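Local structure of LPXTG-motif cell wall anchor domain protein (Mobiluncus mulieris, 5U6F) at residues 32-37 against 76-81; 40-45 against 127-132; 65-70 against 133-138. The protein probably serves as a very large cell-wall-anchored surface protein, of which this part comprises a T-Q ester bond containing domain and a DUF5979 domain. All coordinates share one frame; numbering follows the deposited sequence.

Contact 1 (32-37 against 76-81)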
ATOM      1  N   THR A  32     -20.316   5.589   3.469  1.00 14.08           N
ATOM      2  CA  THR A  32     -21.437   6.319   4.051  1.00 13.38           C
ATOM      3  C   THR A  32     -22.257   6.866   2.892  1.00 12.89           C
ATOM      4  O   THR A  32     -21.774   7.707   2.136  1.00 12.83           O
ATOM      5  CB  THR A  32     -20.960   7.447   4.980  1.00 14.18           C
ATOM      6  OG1 THR A  32     -20.173   6.866   6.025  1.00 14.53           O
ATOM      7  CG2 THR A  32     -22.148   8.195   5.590  1.00 14.05           C
ATOM      8  N   VAL A  33     -23.500   6.413   2.785  1.00 12.15           N
ATOM      9  CA  VAL A  33     -24.362   6.747   1.662  1.00 12.09           C
ATOM     10  C   VAL A  33     -25.443   7.709   2.110  1.00 11.86           C
ATOM     11  O   VAL A  33     -26.240   7.370   2.982  1.00 12.53           O
ATOM     12  CB  VAL A  33     -25.021   5.488   1.084  1.00 11.99           C
ATOM     13  CG1 VAL A  33     -25.858   5.835  -0.154  1.00 11.85           C
ATOM     14  CG2 VAL A  33     -23.950   4.449   0.756  1.00 12.25           C
ATOM     15  N   ARG A  34     -25.475   8.894   1.498  1.00 11.80           N
ATOM     16  CA  ARG A  34     -26.521   9.878   1.766  1.00 12.28           C
ATOM     17  C   ARG A  34     -27.503   9.874   0.602  1.00 12.17           C
ATOM     18  O   ARG A  34     -27.093   9.785  -0.561  1.00 11.92           O
ATOM     19  CB  ARG A  34     -25.925  11.251   2.025  1.00 13.23           C
ATOM     20  CG  ARG A  34     -25.317  11.315   3.420  1.00 14.19           C
ATOM     21  CD  ARG A  34     -24.440  12.528   3.617  1.00 14.88           C
ATOM     22  NE  ARG A  34     -25.140  13.787   3.877  1.00 15.74           N
ATOM     23  CZ  ARG A  34     -25.537  14.230   5.079  1.00 15.18           C
ATOM     24  NH1 ARG A  34     -25.467  13.467   6.166  1.00 15.02           N
ATOM     25  NH2 ARG A  34     -26.089  15.426   5.177  1.00 15.32           N
ATOM     26  N   LEU A  35     -28.787   9.876   0.948  1.00 11.85           N
ATOM     27  CA  LEU A  35     -29.895   9.760   0.019  1.00 12.23           C
ATOM     28  C   LEU A  35     -30.656  11.066   0.048  1.00 12.45           C
ATOM     29  O   LEU A  35     -31.029  11.536   1.132  1.00 11.68           O
ATOM     30  CB  LEU A  35     -30.817   8.625   0.439  1.00 12.63           C
ATOM     31  CG  LEU A  35     -30.121   7.270   0.586  1.00 13.22           C
ATOM     32  CD1 LEU A  35     -31.082   6.268   1.195  1.00 14.08           C
ATOM     33  CD2 LEU A  35     -29.589   6.764  -0.748  1.00 13.87           C
ATOM     34  N   TYR A  36     -30.848  11.658  -1.130  1.00 12.24           N
ATOM     35  CA  TYR A  36     -31.415  12.990  -1.274  1.00 12.71           C
ATOM     36  C   TYR A  36     -32.793  12.906  -1.902  1.00 12.98           C
ATOM     37  O   TYR A  36     -32.964  12.298  -2.953  1.00 13.47           O
ATOM     38  CB  TYR A  36     -30.488  13.865  -2.117  1.00 12.31           C
ATOM     39  CG  TYR A  36     -29.071  13.915  -1.578  1.00 12.54           C
ATOM     40  CD1 TYR A  36     -28.803  14.504  -0.365  1.00 12.50           C
ATOM     41  CD2 TYR A  36     -28.005  13.358  -2.281  1.00 13.13           C
ATOM     42  CE1 TYR A  36     -27.518  14.562   0.134  1.00 12.78           C
ATOM     43  CE2 TYR A  36     -26.709  13.403  -1.783  1.00 13.28           C
ATOM     44  CZ  TYR A  36     -26.468  14.008  -0.566  1.00 12.72           C
ATOM     45  OH  TYR A  36     -25.187  14.068  -0.061  1.00 13.48           O
ATOM     46  N   ASN A  37     -33.784  13.510  -1.262  1.00 13.07           N
ATOM     47  CA  ASN A  37     -35.170  13.491  -1.759  1.00 13.39           C
ATOM     48  C   ASN A  37     -35.706  12.113  -2.079  1.00 13.62           C
ATOM     49  O   ASN A  37     -36.426  11.900  -3.053  1.00 14.79           O
ATOM     50  CB  ASN A  37     -35.325  14.447  -2.930  1.00 13.73           C
ATOM     51  CG  ASN A  37     -35.222  15.888  -2.509  1.00 14.27           C
ATOM     52  OD1 ASN A  37     -35.499  16.226  -1.363  1.00 14.13           O
ATOM     53  ND2 ASN A  37     -34.843  16.753  -3.441  1.00 15.24           N
ATOM     54  N   MET A  76     -33.351   7.653   9.879  1.00 12.72           N
ATOM     55  CA  MET A  76     -32.165   7.819   9.045  1.00 12.60           C
ATOM     56  C   MET A  76     -31.906   9.271   8.668  1.00 12.12           C
ATOM     57  O   MET A  76     -30.906   9.554   8.020  1.00 12.20           O
ATOM     58  CB  MET A  76     -32.314   6.990   7.769  1.00 13.21           C
ATOM     59  CG  MET A  76     -32.387   5.509   8.042  1.00 13.66           C
ATOM     60  SD  MET A  76     -32.989   4.670   6.576  1.00 15.52           S
ATOM     61  CE  MET A  76     -31.818   5.188   5.346  1.00 17.46           C
ATOM     62  N   ALA A  77     -32.775  10.195   9.079  1.00 12.05           N
ATOM     63  CA  ALA A  77     -32.637  11.593   8.663  1.00 12.18           C
ATOM     64  C   ALA A  77     -31.361  12.244   9.185  1.00 12.44           C
ATOM     65  O   ALA A  77     -30.877  11.917  10.278  1.00 13.30           O
ATOM     66  CB  ALA A  77     -33.839  12.408   9.114  1.00 12.61           C
ATOM     67  N   LYS A  78     -30.853  13.197   8.404  1.00 12.25           N
ATOM     68  CA  LYS A  78     -29.688  13.980   8.755  1.00 12.90           C
ATOM     69  C   LYS A  78     -29.880  15.408   8.294  1.00 13.11           C
ATOM     70  O   LYS A  78     -30.620  15.652   7.339  1.00 13.03           O
ATOM     71  CB  LYS A  78     -28.434  13.422   8.069  1.00 12.75           C
ATOM     72  CG  LYS A  78     -27.952  12.082   8.593  1.00 13.07           C
ATOM     73  CD  LYS A  78     -27.456  12.193  10.022  1.00 13.67           C
ATOM     74  CE  LYS A  78     -26.568  11.016  10.382  1.00 14.38           C
ATOM     75  NZ  LYS A  78     -26.026  11.100  11.764  1.00 15.24           N
ATOM     76  N   PRO A  79     -29.201  16.364   8.956  1.00 13.20           N
ATOM     77  CA  PRO A  79     -29.233  17.736   8.476  1.00 13.75           C
ATOM     78  C   PRO A  79     -28.507  17.868   7.148  1.00 14.00           C
ATOM     79  O   PRO A  79     -27.523  17.160   6.903  1.00 15.52           O
ATOM     80  CB  PRO A  79     -28.520  18.516   9.591  1.00 13.47           C
ATOM     81  CG  PRO A  79     -27.636  17.521  10.226  1.00 13.39           C
ATOM     82  CD  PRO A  79     -28.380  16.232  10.177  1.00 13.18           C
ATOM     83  N   ALA A  80     -29.023  18.743   6.291  1.00 15.23           N
ATOM     84  CA  ALA A  80     -28.428  19.022   4.989  1.00 15.79           C
ATOM     85  C   ALA A  80     -27.225  19.957   5.148  1.00 16.86           C
ATOM     86  O   ALA A  80     -27.234  20.846   5.997  1.00 18.37           O
ATOM     87  CB  ALA A  80     -29.464  19.650   4.071  1.00 15.99           C
ATOM     88  N   THR A  81     -26.191  19.741   4.342  1.00 17.41           N
ATOM     89  CA  THR A  81     -25.077  20.691   4.259  1.00 18.11           C
ATOM     90  C   THR A  81     -25.425  21.787   3.277  1.00 19.74           C
ATOM     91  O   THR A  81     -26.321  21.635   2.451  1.00 20.01           O
ATOM     92  CB  THR A  81     -23.774  20.035   3.774  1.00 18.30           C
ATOM     93  OG1 THR A  81     -23.928  19.622   2.412  1.00 18.70           O
ATOM     94  CG2 THR A  81     -23.404  18.867   4.643  1.00 18.05           C
TER
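R34 and K78 mark the nearest backbone approach of the two segments, yet R34 CA and K78 CA are still 8.7 Å apart, and L35 CA lies 9.3 Å from A77 CA. Such spacing rules out strand pairing between the end of strand 26-36 and the loop 76-81, so the gap is spanned by side chains, chiefly R34 reaching a main-chain carbonyl. Its CG lies anti to the carbonyl carbon (chi1 -76°), and the bend at chi3 (79°) turns the guanidinium towards the loop. There NH2 of R34 donates to P79 O at 2.8 Å. The acceptor sits at the edge of the guanidinium, in its plane, although the N-H...O angle of 142° shows a bent bond. NH1 of R34 approaches K78 CB obliquely at 3.5 Å, where the two side chains cross at about a right angle. A bend at chi2 leads the K78 chain away, leaving its NZ 6.1 Å from R34 NH1. Further along, L35 CD1 and M76 CE make a looser apolar touch at 4.4 Å. Beyond the segments, R34 NE forms a salt bridge with E84 and NH1 another with E96. E84 also accepts from the backbone N of T81, the N-cap residue of helix 82-88. The two carboxylates probably balance the guanidinium charge and, with the P79 carbonyl, fix its orientation, coupling the strand to the loop before that helix.

Contact 2 (40-45 against 127-132)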
ATOM      1  N   GLU A  40     -39.711   8.533   2.783  1.00 14.68           N
ATOM      2  CA  GLU A  40     -39.925   7.610   3.903  1.00 15.32           C
ATOM      3  C   GLU A  40     -41.008   6.581   3.584  1.00 15.68           C
ATOM      4  O   GLU A  40     -42.057   6.918   3.042  1.00 16.15           O
ATOM      5  CB  GLU A  40     -40.278   8.367   5.176  1.00 15.81           C
ATOM      6  CG  GLU A  40     -39.098   9.120   5.758  1.00 16.79           C
ATOM      7  CD  GLU A  40     -39.494  10.083   6.870  1.00 16.99           C
ATOM      8  OE1 GLU A  40     -40.572   9.909   7.489  1.00 18.10           O
ATOM      9  OE2 GLU A  40     -38.722  11.012   7.125  1.00 17.74           O
ATOM     10  N   GLY A  41     -40.711   5.324   3.876  1.00 16.04           N
ATOM     11  CA  GLY A  41     -41.629   4.224   3.601  1.00 15.97           C
ATOM     12  C   GLY A  41     -41.399   3.493   2.298  1.00 16.49           C
ATOM     13  O   GLY A  41     -41.975   2.423   2.101  1.00 16.92           O
ATOM     14  N   LYS A  42     -40.577   4.054   1.409  1.00 16.32           N
ATOM     15  CA  LYS A  42     -40.187   3.367   0.178  1.00 16.21           C
ATOM     16  C   LYS A  42     -38.908   2.563   0.392  1.00 15.25           C
ATOM     17  O   LYS A  42     -38.026   2.977   1.155  1.00 14.74           O
ATOM     18  CB  LYS A  42     -40.014   4.375  -0.971  1.00 17.37           C
ATOM     19  CG  LYS A  42     -41.299   5.056  -1.452  1.00 19.37           C
ATOM     20  CD  LYS A  42     -42.437   4.052  -1.617  1.00 21.40           C
ATOM     21  CE  LYS A  42     -43.240   4.162  -2.893  1.00 24.25           C
ATOM     22  NZ  LYS A  42     -43.816   2.805  -3.155  1.00 24.84           N
ATOM     23  N   THR A  43     -38.807   1.435  -0.308  1.00 14.57           N
ATOM     24  CA  THR A  43     -37.672   0.530  -0.220  1.00 14.25           C
ATOM     25  C   THR A  43     -36.819   0.607  -1.492  1.00 13.86           C
ATOM     26  O   THR A  43     -37.186   0.074  -2.556  1.00 14.34           O
ATOM     27  CB  THR A  43     -38.106  -0.930   0.043  1.00 14.80           C
ATOM     28  OG1 THR A  43     -38.890  -0.981   1.238  1.00 15.49           O
ATOM     29  CG2 THR A  43     -36.901  -1.827   0.228  1.00 14.80           C
ATOM     30  N   TYR A  44     -35.656   1.229  -1.356  1.00 12.94           N
ATOM     31  CA  TYR A  44     -34.738   1.402  -2.463  1.00 12.45           C
ATOM     32  C   TYR A  44     -33.709   0.299  -2.430  1.00 12.21           C
ATOM     33  O   TYR A  44     -33.485  -0.335  -1.388  1.00 13.31           O
ATOM     34  CB  TYR A  44     -34.021   2.753  -2.348  1.00 12.05           C
ATOM     35  CG  TYR A  44     -34.969   3.924  -2.364  1.00 11.95           C
ATOM     36  CD1 TYR A  44     -35.666   4.318  -1.216  1.00 12.12           C
ATOM     37  CD2 TYR A  44     -35.171   4.653  -3.531  1.00 11.86           C
ATOM     38  CE1 TYR A  44     -36.555   5.379  -1.248  1.00 12.22           C
ATOM     39  CE2 TYR A  44     -36.066   5.708  -3.567  1.00 12.07           C
ATOM     40  CZ  TYR A  44     -36.743   6.081  -2.420  1.00 12.22           C
ATOM     41  OH  TYR A  44     -37.614   7.132  -2.474  1.00 13.07           O
ATOM     42  N   ALA A  45     -33.066   0.074  -3.567  1.00 11.30           N
ATOM     43  CA  ALA A  45     -31.848  -0.724  -3.605  1.00 10.82           C
ATOM     44  C   ALA A  45     -30.666   0.208  -3.798  1.00 10.85           C
ATOM     45  O   ALA A  45     -30.755   1.169  -4.558  1.00 10.39           O
ATOM     46  CB  ALA A  45     -31.914  -1.751  -4.727  1.00 10.72           C
ATOM     47  N   TRP A 127     -31.640   2.698  -6.724  1.00 11.22           N
ATOM     48  CA  TRP A 127     -32.765   2.140  -7.480  1.00 11.78           C
ATOM     49  C   TRP A 127     -34.080   2.329  -6.710  1.00 12.42           C
ATOM     50  O   TRP A 127     -34.167   1.962  -5.537  1.00 12.32           O
ATOM     51  CB  TRP A 127     -32.555   0.657  -7.686  1.00 11.84           C
ATOM     52  CG  TRP A 127     -31.321   0.285  -8.476  1.00 12.51           C
ATOM     53  CD1 TRP A 127     -30.026   0.285  -8.045  1.00 12.77           C
ATOM     54  CD2 TRP A 127     -31.296  -0.171  -9.824  1.00 13.17           C
ATOM     55  NE1 TRP A 127     -29.181  -0.120  -9.055  1.00 12.89           N
ATOM     56  CE2 TRP A 127     -29.939  -0.417 -10.158  1.00 13.17           C
ATOM     57  CE3 TRP A 127     -32.289  -0.393 -10.786  1.00 13.31           C
ATOM     58  CZ2 TRP A 127     -29.553  -0.874 -11.420  1.00 13.96           C
ATOM     59  CZ3 TRP A 127     -31.909  -0.835 -12.034  1.00 14.32           C
ATOM     60  CH2 TRP A 127     -30.543  -1.073 -12.342  1.00 14.44           C
ATOM     61  N   ALA A 128     -35.090   2.890  -7.371  1.00 13.02           N
ATOM     62  CA  ALA A 128     -36.430   3.046  -6.800  1.00 13.50           C
ATOM     63  C   ALA A 128     -37.106   1.681  -6.646  1.00 14.17           C
ATOM     64  O   ALA A 128     -36.848   0.750  -7.409  1.00 13.01           O
ATOM     65  CB  ALA A 128     -37.277   3.942  -7.689  1.00 13.76           C
ATOM     66  N   GLU A 129     -37.985   1.583  -5.655  1.00 15.02           N
ATOM     67  CA  GLU A 129     -38.780   0.364  -5.430  1.00 14.97           C
ATOM     68  C   GLU A 129     -39.491  -0.069  -6.722  1.00 14.80           C
ATOM     69  O   GLU A 129     -39.971   0.769  -7.475  1.00 14.27           O
ATOM     70  CB  GLU A 129     -39.805   0.597  -4.322  1.00 16.17           C
ATOM     71  CG  GLU A 129     -40.484  -0.684  -3.856  1.00 16.94           C
ATOM     72  CD  GLU A 129     -41.163  -0.587  -2.493  1.00 18.01           C
ATOM     73  OE1 GLU A 129     -41.153   0.475  -1.825  1.00 17.51           O
ATOM     74  OE2 GLU A 129     -41.708  -1.635  -2.065  1.00 20.88           O
ATOM     75  N   GLY A 130     -39.498  -1.368  -6.989  1.00 15.23           N
ATOM     76  CA  GLY A 130     -40.170  -1.916  -8.170  1.00 15.07           C
ATOM     77  C   GLY A 130     -39.339  -1.988  -9.440  1.00 15.36           C
ATOM     78  O   GLY A 130     -39.697  -2.725 -10.362  1.00 15.68           O
ATOM     79  N   THR A 131     -38.225  -1.246  -9.493  1.00 15.08           N
ATOM     80  CA  THR A 131     -37.360  -1.223 -10.670  1.00 14.69           C
ATOM     81  C   THR A 131     -36.300  -2.322 -10.664  1.00 15.19           C
ATOM     82  O   THR A 131     -35.597  -2.496 -11.660  1.00 14.87           O
ATOM     83  CB  THR A 131     -36.670   0.139 -10.877  1.00 14.23           C
ATOM     84  OG1 THR A 131     -35.697   0.368  -9.838  1.00 13.37           O
ATOM     85  CG2 THR A 131     -37.695   1.261 -10.893  1.00 14.82           C
ATOM     86  N   TYR A 132     -36.233  -3.100  -9.586  1.00 15.57           N
ATOM     87  CA  TYR A 132     -35.281  -4.195  -9.444  1.00 15.99           C
ATOM     88  C   TYR A 132     -36.049  -5.452  -9.013  1.00 17.21           C
ATOM     89  O   TYR A 132     -37.047  -5.345  -8.304  1.00 18.23           O
ATOM     90  CB  TYR A 132     -34.181  -3.837  -8.427  1.00 15.24           C
ATOM     91  CG  TYR A 132     -34.689  -3.433  -7.062  1.00 14.84           C
ATOM     92  CD1 TYR A 132     -34.886  -4.393  -6.060  1.00 14.74           C
ATOM     93  CD2 TYR A 132     -35.025  -2.110  -6.778  1.00 14.59           C
ATOM     94  CE1 TYR A 132     -35.362  -4.035  -4.813  1.00 14.83           C
ATOM     95  CE2 TYR A 132     -35.509  -1.747  -5.526  1.00 14.26           C
ATOM     96  CZ  TYR A 132     -35.675  -2.720  -4.552  1.00 14.51           C
ATOM     97  OH  TYR A 132     -36.157  -2.368  -3.313  1.00 14.75           O
TER
HETATM   98  O   HOH W   1     -41.501  -0.111   0.996  1.00 18.39           O
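A45 and W127 face each other as an antiparallel hydrogen-bonded pair: A45 N donates to W127 O at 2.9 Å, and W127 N returns a straighter bond to A45 O at 2.8 Å. The ring of Y132 lies against A45. The methyl of A45 sits over the centre of that ring, with CB 3.7 Å from the centroid and 12° off the normal, a CH-pi contact. At the ring's edge, Y132 OH donates to T43 O at 2.8 Å, coming from above the carbonyl plane. The chi1 of 55° sets CG of Y132 between the backbone N and the carbonyl carbon, which brings the ring across the strand. A phenylalanine here would probably leave T43 O without this donor and the ring's edge without its tie to the strand. The pair joins the neighbouring strands 43-52 and 118-127 in a sheet of a domain assigned to the immunoglobulin-like E-set clan; past W127 the chain leaves it through a type II turn, A128 to T131, with G130 at positive phi. A128 O accepts from both the N and the OG1 of T131. From this turn E129 extends back, its OE1 taking the N-H of T43 at 3.0 Å from above the carboxylate plane. One water donates to E129 OE1 and G41 O while accepting from T43 OG1; K42 NZ adds a long salt bridge, 3.8 Å from E129 OE1.

Contact 3 (65-70 against 133-138)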
ATOM      1  N   LYS A  65     -17.650  -5.133  -4.320  1.00 19.40           N
ATOM      2  CA  LYS A  65     -19.021  -4.723  -4.597  1.00 20.05           C
ATOM      3  C   LYS A  65     -19.890  -5.008  -3.379  1.00 19.14           C
ATOM      4  O   LYS A  65     -19.647  -5.958  -2.620  1.00 18.51           O
ATOM      5  CB  LYS A  65     -19.594  -5.486  -5.790  1.00 21.01           C
ATOM      6  CG  LYS A  65     -18.901  -5.239  -7.113  1.00 22.63           C
ATOM      7  CD  LYS A  65     -19.661  -5.931  -8.233  1.00 24.55           C
ATOM      8  CE  LYS A  65     -19.125  -5.569  -9.604  1.00 26.81           C
ATOM      9  NZ  LYS A  65     -20.029  -6.106 -10.661  1.00 28.52           N
ATOM     10  N   ALA A  66     -20.919  -4.194  -3.201  1.00 17.70           N
ATOM     11  CA  ALA A  66     -21.916  -4.441  -2.168  1.00 17.30           C
ATOM     12  C   ALA A  66     -23.248  -3.933  -2.663  1.00 16.16           C
ATOM     13  O   ALA A  66     -23.308  -2.930  -3.378  1.00 15.86           O
ATOM     14  CB  ALA A  66     -21.545  -3.751  -0.872  1.00 17.59           C
ATOM     15  N   ALA A  67     -24.308  -4.627  -2.280  1.00 15.17           N
ATOM     16  CA  ALA A  67     -25.656  -4.203  -2.601  1.00 15.36           C
ATOM     17  C   ALA A  67     -26.582  -4.560  -1.470  1.00 15.58           C
ATOM     18  O   ALA A  67     -26.373  -5.560  -0.777  1.00 16.06           O
ATOM     19  CB  ALA A  67     -26.136  -4.835  -3.896  1.00 15.40           C
ATOM     20  N   THR A  68     -27.620  -3.754  -1.291  1.00 15.85           N
ATOM     21  CA  THR A  68     -28.617  -4.000  -0.260  1.00 16.46           C
ATOM     22  C   THR A  68     -29.871  -3.221  -0.571  1.00 16.63           C
ATOM     23  O   THR A  68     -29.865  -2.379  -1.471  1.00 17.23           O
ATOM     24  CB  THR A  68     -28.085  -3.598   1.136  1.00 16.75           C
ATOM     25  OG1 THR A  68     -28.990  -4.032   2.157  1.00 17.52           O
ATOM     26  CG2 THR A  68     -27.884  -2.104   1.259  1.00 17.41           C
ATOM     27  N   THR A  69     -30.939  -3.510   0.162  1.00 16.20           N
ATOM     28  CA  THR A  69     -32.143  -2.702   0.102  1.00 16.37           C
ATOM     29  C   THR A  69     -32.230  -1.888   1.368  1.00 16.66           C
ATOM     30  O   THR A  69     -31.693  -2.277   2.415  1.00 17.39           O
ATOM     31  CB  THR A  69     -33.423  -3.527  -0.089  1.00 16.20           C
ATOM     32  OG1 THR A  69     -33.587  -4.439   0.997  1.00 16.98           O
ATOM     33  CG2 THR A  69     -33.369  -4.306  -1.419  1.00 16.31           C
ATOM     34  N   VAL A  70     -32.894  -0.745   1.271  1.00 16.53           N
ATOM     35  CA  VAL A  70     -33.127   0.090   2.443  1.00 16.76           C
ATOM     36  C   VAL A  70     -34.511   0.713   2.375  1.00 15.94           C
ATOM     37  O   VAL A  70     -34.865   1.395   1.392  1.00 15.02           O
ATOM     38  CB  VAL A  70     -32.025   1.154   2.635  1.00 18.08           C
ATOM     39  CG1 VAL A  70     -31.849   2.008   1.397  1.00 18.48           C
ATOM     40  CG2 VAL A  70     -32.306   2.004   3.868  1.00 18.63           C
ATOM     41  N   GLU A 133     -35.603  -6.618  -9.469  1.00 18.57           N
ATOM     42  CA  GLU A 133     -36.238  -7.908  -9.093  1.00 20.06           C
ATOM     43  C   GLU A 133     -35.347  -8.845  -8.292  1.00 18.92           C
ATOM     44  O   GLU A 133     -35.807  -9.896  -7.819  1.00 19.19           O
ATOM     45  CB  GLU A 133     -36.794  -8.623 -10.333  1.00 22.38           C
ATOM     46  CG  GLU A 133     -35.776  -9.076 -11.373  1.00 25.56           C
ATOM     47  CD  GLU A 133     -36.372  -9.229 -12.774  1.00 28.34           C
ATOM     48  OE1 GLU A 133     -37.616  -9.125 -12.937  1.00 30.00           O
ATOM     49  OE2 GLU A 133     -35.585  -9.441 -13.725  1.00 32.54           O
ATOM     50  N   LYS A 134     -34.077  -8.480  -8.124  1.00 17.71           N
ATOM     51  CA  LYS A 134     -33.182  -9.228  -7.262  1.00 18.88           C
ATOM     52  C   LYS A 134     -32.129  -8.270  -6.740  1.00 17.71           C
ATOM     53  O   LYS A 134     -31.628  -7.434  -7.478  1.00 17.65           O
ATOM     54  CB  LYS A 134     -32.523 -10.397  -8.006  1.00 20.84           C
ATOM     55  CG  LYS A 134     -31.727 -11.360  -7.120  1.00 23.93           C
ATOM     56  CD  LYS A 134     -30.700 -12.165  -7.920  1.00 27.17           C
ATOM     57  CE  LYS A 134     -29.792 -13.014  -7.034  1.00 28.94           C
ATOM     58  NZ  LYS A 134     -29.947 -14.480  -7.271  1.00 30.31           N
ATOM     59  N   VAL A 135     -31.849  -8.377  -5.454  1.00 16.55           N
ATOM     60  CA  VAL A 135     -30.699  -7.752  -4.833  1.00 15.99           C
ATOM     61  C   VAL A 135     -30.020  -8.841  -4.036  1.00 16.83           C
ATOM     62  O   VAL A 135     -30.661  -9.474  -3.193  1.00 17.78           O
ATOM     63  CB  VAL A 135     -31.098  -6.607  -3.894  1.00 15.55           C
ATOM     64  CG1 VAL A 135     -29.843  -5.928  -3.330  1.00 15.76           C
ATOM     65  CG2 VAL A 135     -31.979  -5.604  -4.627  1.00 15.48           C
ATOM     66  N   ASN A 136     -28.742  -9.073  -4.309  1.00 16.78           N
ATOM     67  CA  ASN A 136     -27.937  -9.979  -3.482  1.00 17.79           C
ATOM     68  C   ASN A 136     -26.851  -9.177  -2.756  1.00 18.75           C
ATOM     69  O   ASN A 136     -26.913  -7.950  -2.703  1.00 18.24           O
ATOM     70  CB  ASN A 136     -27.407 -11.153  -4.315  1.00 17.97           C
ATOM     71  CG  ASN A 136     -26.480 -10.730  -5.435  1.00 18.62           C
ATOM     72  OD1 ASN A 136     -25.964  -9.614  -5.451  1.00 18.36           O
ATOM     73  ND2 ASN A 136     -26.276 -11.622  -6.398  1.00 19.26           N
ATOM     74  N   ASP A 137     -25.863  -9.856  -2.185  1.00 19.50           N
ATOM     75  CA  ASP A 137     -24.814  -9.164  -1.449  1.00 20.62           C
ATOM     76  C   ASP A 137     -23.922  -8.272  -2.334  1.00 20.78           C
ATOM     77  O   ASP A 137     -23.228  -7.426  -1.786  1.00 21.01           O
ATOM     78  CB  ASP A 137     -23.970 -10.146  -0.611  1.00 22.25           C
ATOM     79  CG  ASP A 137     -23.211 -11.170  -1.452  1.00 23.93           C
ATOM     80  OD1 ASP A 137     -23.600 -11.463  -2.605  1.00 25.91           O
ATOM     81  OD2 ASP A 137     -22.223 -11.714  -0.928  1.00 27.68           O
ATOM     82  N   THR A 138     -23.943  -8.462  -3.665  1.00 20.09           N
ATOM     83  CA  THR A 138     -23.066  -7.703  -4.586  1.00 20.96           C
ATOM     84  C   THR A 138     -23.727  -6.819  -5.645  1.00 20.37           C
ATOM     85  O   THR A 138     -23.116  -5.819  -6.041  1.00 19.76           O
ATOM     86  CB  THR A 138     -22.089  -8.636  -5.331  1.00 22.83           C
ATOM     87  OG1 THR A 138     -22.819  -9.565  -6.139  1.00 23.56           O
ATOM     88  CG2 THR A 138     -21.224  -9.391  -4.349  1.00 23.65           C
TER
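A66 and T138 bring their CA atoms to within 4.2 Å, whereas T68 CA and V135 CA stand 6.3 Å apart, so the two backbones lie close at one end and part towards the other. At the close end A67 N donates to D137 O at 3.0 Å, coming from above the carbonyl plane, and A66 CA offers a CA-H...O contact to the same oxygen. A67 O and N136 O, two acceptors, lie near each other without bonding, which fits an irregular approach and not a continuous ladder. The methyl of A67 points toward 133-138, lying against the N136-T138 backbone and V135 CG1, the latter at 3.9 Å. V135 has CG1 anti to the backbone N (chi1 -177°), which sets that methyl near T68 N and leaves CG2 to meet T69 CG2 at 3.7 Å. At the opposite end of the strand segment, K65 CB approaches T138 O at 3.5 Å; the K65 ammonium lies beyond, in a salt bridge with E59. N136 OD1 takes T138 N at 2.9 Å and T138 OG1 from the same face of its amide plane, and also bonds E139 N. The first of these bonds defines an Asx turn, set in the connection of the beta hairpin 132-135/140-142, where E133 and K134 opposite T141 form a classic beta bulge.

From the N terminus the first partners come in the order 32-37, 40-45, 65-70, and the second in the same order, 76-81, 127-132, 133-138. Contact 1 closes a loop of 38 residues, contact 3 one of 62 and contact 2 one of 81. Since the segments alternate along the chain, every pair of contacts crosses and none nests. Strand 43-52 ties contacts 2 and 3 together, for it lies next to strand 64-71: Y44 O and V70 N are 2.8 Å apart, a probable hydrogen bond. M76 CE packs on V70 CG2, joining contacts 1 and 3. Together they link strand 26-36 of the three-stranded sheet, the mixed sheet and the hairpin 132-142.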